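Local atomic coordinates of loquacious, isoform B (PDB entry 4X8W), a protein that probably assists Dicer enzymes in small-RNA processing as a double-stranded-RNA-binding partner protein, its third dsRNA-binding-type domain serving protein-protein contacts. Residues Phe19-Val24 / Val39-Leu44. Numbering follows the deposited sequence.
Sequences FEVTYV and VQLSTL
Strands 19-26 and 35-43 form the antiparallel beta hairpin of what is probably a dsRNA-binding-type domain, and residues 19-24 and 39-44 make up the part of it remote from the turn. Four main-chain hydrogen bonds join them in two hydrogen-bonded pairs, Glu20 with Ser42 and Thr22 with Gln40. The bond from Gln40 N to Thr22 O is the straightest, at 173°, whereas Glu20 N meets Ser42 O nearly along its C=O axis, 2.7 Å away.

The packed face carries Val21, Tyr23, Val39 and Leu41. Val39 splits its two methyls between neighbours on the facing strand: CG1, anti to the backbone N, meets Val21 CG1 at 3.7 Å, and CG2 lies 3.5 Å from Tyr23 CE2. Leu41 runs alongside Val21 and brings CD2 to 4.0 Å from Val21 CG2. Leu10 of helix 10-16 covers Val21, Tyr23 and Val39, and a second subunit continues the sheet beyond 39-41, with its Ala63 against Val39.

The other face, bearing Glu20, Thr22, Gln40 and Ser42, is looser and more polar; Glu20, with CB beside Ser42 OG, has its OE2 4.1 Å from Leu44 CD2, the two side chains crossing at about a right angle. Where strand 19-26 begins and strand 35-43 ends, Phe19 CG stands anti to the carbonyl carbon, which lays the ring alongside the Thr43 side chain. An alanine at Phe19 would remove the ring and its contact with Thr43 CG2, and would probably leave this end less well packed. Ser42 O lies at the ring's edge, in its plane, 3.7 Å from Phe19 CD1.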
ATOM      1  N   PHE E  19       4.798   6.260  -3.610  1.00 77.78           N
ATOM      2  CA  PHE E  19       4.764   4.940  -2.995  1.00 66.21           C
ATOM      3  C   PHE E  19       4.851   5.102  -1.495  1.00 67.29           C
ATOM      4  O   PHE E  19       5.399   6.094  -1.001  1.00 65.98           O
ATOM      5  CB  PHE E  19       5.947   4.078  -3.456  1.00 56.39           C
ATOM      6  CG  PHE E  19       5.925   3.717  -4.910  1.00 61.79           C
ATOM      7  CD1 PHE E  19       5.112   2.697  -5.383  1.00 66.12           C
ATOM      8  CD2 PHE E  19       6.755   4.374  -5.802  1.00 58.62           C
ATOM      9  CE1 PHE E  19       5.107   2.350  -6.740  1.00 58.71           C
ATOM     10  CE2 PHE E  19       6.755   4.029  -7.159  1.00 64.14           C
ATOM     11  CZ  PHE E  19       5.926   3.018  -7.624  1.00 54.86           C
ATOM     12  N   GLU E  20       4.309   4.131  -0.770  1.00 72.72           N
ATOM     13  CA  GLU E  20       4.489   4.082   0.667  1.00 74.50           C
ATOM     14  C   GLU E  20       5.499   2.984   1.001  1.00 67.35           C
ATOM     15  O   GLU E  20       5.484   1.910   0.406  1.00 53.01           O
ATOM     16  CB  GLU E  20       3.160   3.844   1.367  1.00 87.57           C
ATOM     17  CG  GLU E  20       2.420   5.127   1.648  1.00 95.50           C
ATOM     18  CD  GLU E  20       0.973   4.910   2.011  1.00 95.75           C
ATOM     19  OE1 GLU E  20       0.475   3.775   1.866  1.00 97.68           O
ATOM     20  OE2 GLU E  20       0.337   5.890   2.444  1.00 94.07           O
ATOM     21  N   VAL E  21       6.310   3.235   2.019  1.00 69.66           N
ATOM     22  CA  VAL E  21       7.374   2.331   2.417  1.00 59.33           C
ATOM     23  C   VAL E  21       7.133   1.730   3.790  1.00 64.50           C
ATOM     24  O   VAL E  21       6.992   2.450   4.777  1.00 64.99           O
ATOM     25  CB  VAL E  21       8.720   3.071   2.444  1.00 61.47           C
ATOM     26  CG1 VAL E  21       9.811   2.172   2.987  1.00 69.45           C
ATOM     27  CG2 VAL E  21       9.066   3.573   1.063  1.00 64.30           C
ATOM     28  N   THR E  22       7.116   0.410   3.870  1.00 74.30           N
ATOM     29  CA  THR E  22       6.937  -0.236   5.162  1.00 76.61           C
ATOM     30  C   THR E  22       8.095  -1.156   5.502  1.00 72.47           C
ATOM     31  O   THR E  22       8.390  -2.106   4.776  1.00 77.01           O
ATOM     32  CB  THR E  22       5.642  -1.037   5.217  1.00 78.99           C
ATOM     33  OG1 THR E  22       4.546  -0.135   5.059  1.00 88.31           O
ATOM     34  CG2 THR E  22       5.502  -1.718   6.562  1.00 71.62           C
ATOM     35  N   TYR E  23       8.725  -0.882   6.638  1.00 66.32           N
ATOM     36  CA  TYR E  23       9.809  -1.720   7.112  1.00 62.48           C
ATOM     37  C   TYR E  23       9.259  -2.835   7.994  1.00 62.62           C
ATOM     38  O   TYR E  23       8.476  -2.591   8.902  1.00 65.98           O
ATOM     39  CB  TYR E  23      10.831  -0.879   7.877  1.00 51.95           C
ATOM     40  CG  TYR E  23      11.611   0.101   7.015  1.00 58.79           C
ATOM     41  CD1 TYR E  23      11.085   1.344   6.658  1.00 57.22           C
ATOM     42  CD2 TYR E  23      12.878  -0.226   6.550  1.00 59.18           C
ATOM     43  CE1 TYR E  23      11.815   2.239   5.862  1.00 50.71           C
ATOM     44  CE2 TYR E  23      13.601   0.650   5.762  1.00 57.66           C
ATOM     45  CZ  TYR E  23      13.074   1.873   5.422  1.00 61.33           C
ATOM     46  OH  TYR E  23      13.832   2.713   4.648  1.00 67.03           O
ATOM     47  N   VAL E  24       9.686  -4.062   7.710  1.00 63.47           N
ATOM     48  CA  VAL E  24       9.326  -5.238   8.495  1.00 66.69           C
ATOM     49  C   VAL E  24      10.619  -5.899   8.981  1.00 75.97           C
ATOM     50  O   VAL E  24      11.415  -6.389   8.172  1.00 80.11           O
ATOM     51  CB  VAL E  24       8.504  -6.243   7.653  1.00 61.17           C
ATOM     52  CG1 VAL E  24       8.200  -7.514   8.436  1.00 61.15           C
ATOM     53  CG2 VAL E  24       7.234  -5.597   7.134  1.00 57.19           C
ATOM     54  N   VAL E  39      11.616  -4.536   3.050  1.00 52.94           N
ATOM     55  CA  VAL E  39      10.989  -3.260   2.787  1.00 55.35           C
ATOM     56  C   VAL E  39       9.920  -3.550   1.764  1.00 60.71           C
ATOM     57  O   VAL E  39      10.193  -4.054   0.681  1.00 55.79           O
ATOM     58  CB  VAL E  39      11.976  -2.211   2.249  1.00 56.56           C
ATOM     59  CG1 VAL E  39      11.227  -1.035   1.684  1.00 57.01           C
ATOM     60  CG2 VAL E  39      12.904  -1.751   3.342  1.00 52.54           C
ATOM     61  N   GLN E  40       8.690  -3.235   2.126  1.00 65.36           N
ATOM     62  CA  GLN E  40       7.572  -3.513   1.263  1.00 70.70           C
ATOM     63  C   GLN E  40       7.187  -2.200   0.599  1.00 69.74           C
ATOM     64  O   GLN E  40       7.026  -1.194   1.282  1.00 61.98           O
ATOM     65  CB  GLN E  40       6.438  -4.138   2.073  1.00 77.67           C
ATOM     66  CG  GLN E  40       5.278  -4.654   1.258  1.00 93.52           C
ATOM     67  CD  GLN E  40       4.318  -5.460   2.104  1.00111.35           C
ATOM     68  OE1 GLN E  40       4.296  -5.330   3.332  1.00120.13           O
ATOM     69  NE2 GLN E  40       3.548  -6.331   1.460  1.00113.74           N
ATOM     70  N   LEU E  41       7.094  -2.211  -0.732  1.00 69.16           N
ATOM     71  CA  LEU E  41       6.675  -1.037  -1.494  1.00 62.58           C
ATOM     72  C   LEU E  41       5.253  -1.214  -1.990  1.00 65.02           C
ATOM     73  O   LEU E  41       4.903  -2.219  -2.607  1.00 59.31           O
ATOM     74  CB  LEU E  41       7.625  -0.769  -2.671  1.00 64.80           C
ATOM     75  CG  LEU E  41       9.141  -0.696  -2.371  1.00 64.23           C
ATOM     76  CD1 LEU E  41       9.948  -0.451  -3.627  1.00 58.08           C
ATOM     77  CD2 LEU E  41       9.440   0.403  -1.367  1.00 65.56           C
ATOM     78  N   SER E  42       4.429  -0.226  -1.681  1.00 71.15           N
ATOM     79  CA  SER E  42       3.029  -0.243  -2.049  1.00 72.32           C
ATOM     80  C   SER E  42       2.665   1.139  -2.530  1.00 68.64           C
ATOM     81  O   SER E  42       3.323   2.118  -2.184  1.00 73.09           O
ATOM     82  CB  SER E  42       2.153  -0.662  -0.869  1.00 81.68           C
ATOM     83  OG  SER E  42       2.295   0.250   0.208  1.00 85.05           O
ATOM     84  N   THR E  43       1.663   1.214  -3.389  1.00 66.90           N
ATOM     85  CA  THR E  43       1.070   2.493  -3.755  1.00 62.69           C
ATOM     86  C   THR E  43       0.079   3.103  -2.761  1.00 66.67           C
ATOM     87  O   THR E  43      -0.461   2.436  -1.867  1.00 54.33           O
ATOM     88  CB  THR E  43       0.341   2.360  -5.089  1.00 57.76           C
ATOM     89  OG1 THR E  43      -0.430   1.157  -5.041  1.00 54.66           O
ATOM     90  CG2 THR E  43       1.327   2.237  -6.224  1.00 56.69           C
ATOM     91  N   LEU E  44      -0.177   4.386  -2.986  1.00 63.90           N
ATOM     92  CA  LEU E  44      -1.252   5.126  -2.351  1.00 60.61           C
ATOM     93  C   LEU E  44      -2.550   4.391  -2.634  1.00 60.87           C
ATOM     94  O   LEU E  44      -2.737   3.896  -3.743  1.00 68.56           O
ATOM     95  CB  LEU E  44      -1.308   6.559  -2.882  1.00 57.22           C
ATOM     96  CG  LEU E  44      -0.296   7.508  -2.266  1.00 63.09           C
ATOM     97  CD1 LEU E  44      -0.097   8.699  -3.163  1.00 60.44           C
ATOM     98  CD2 LEU E  44      -0.797   7.941  -0.872  1.00 61.73           C
TER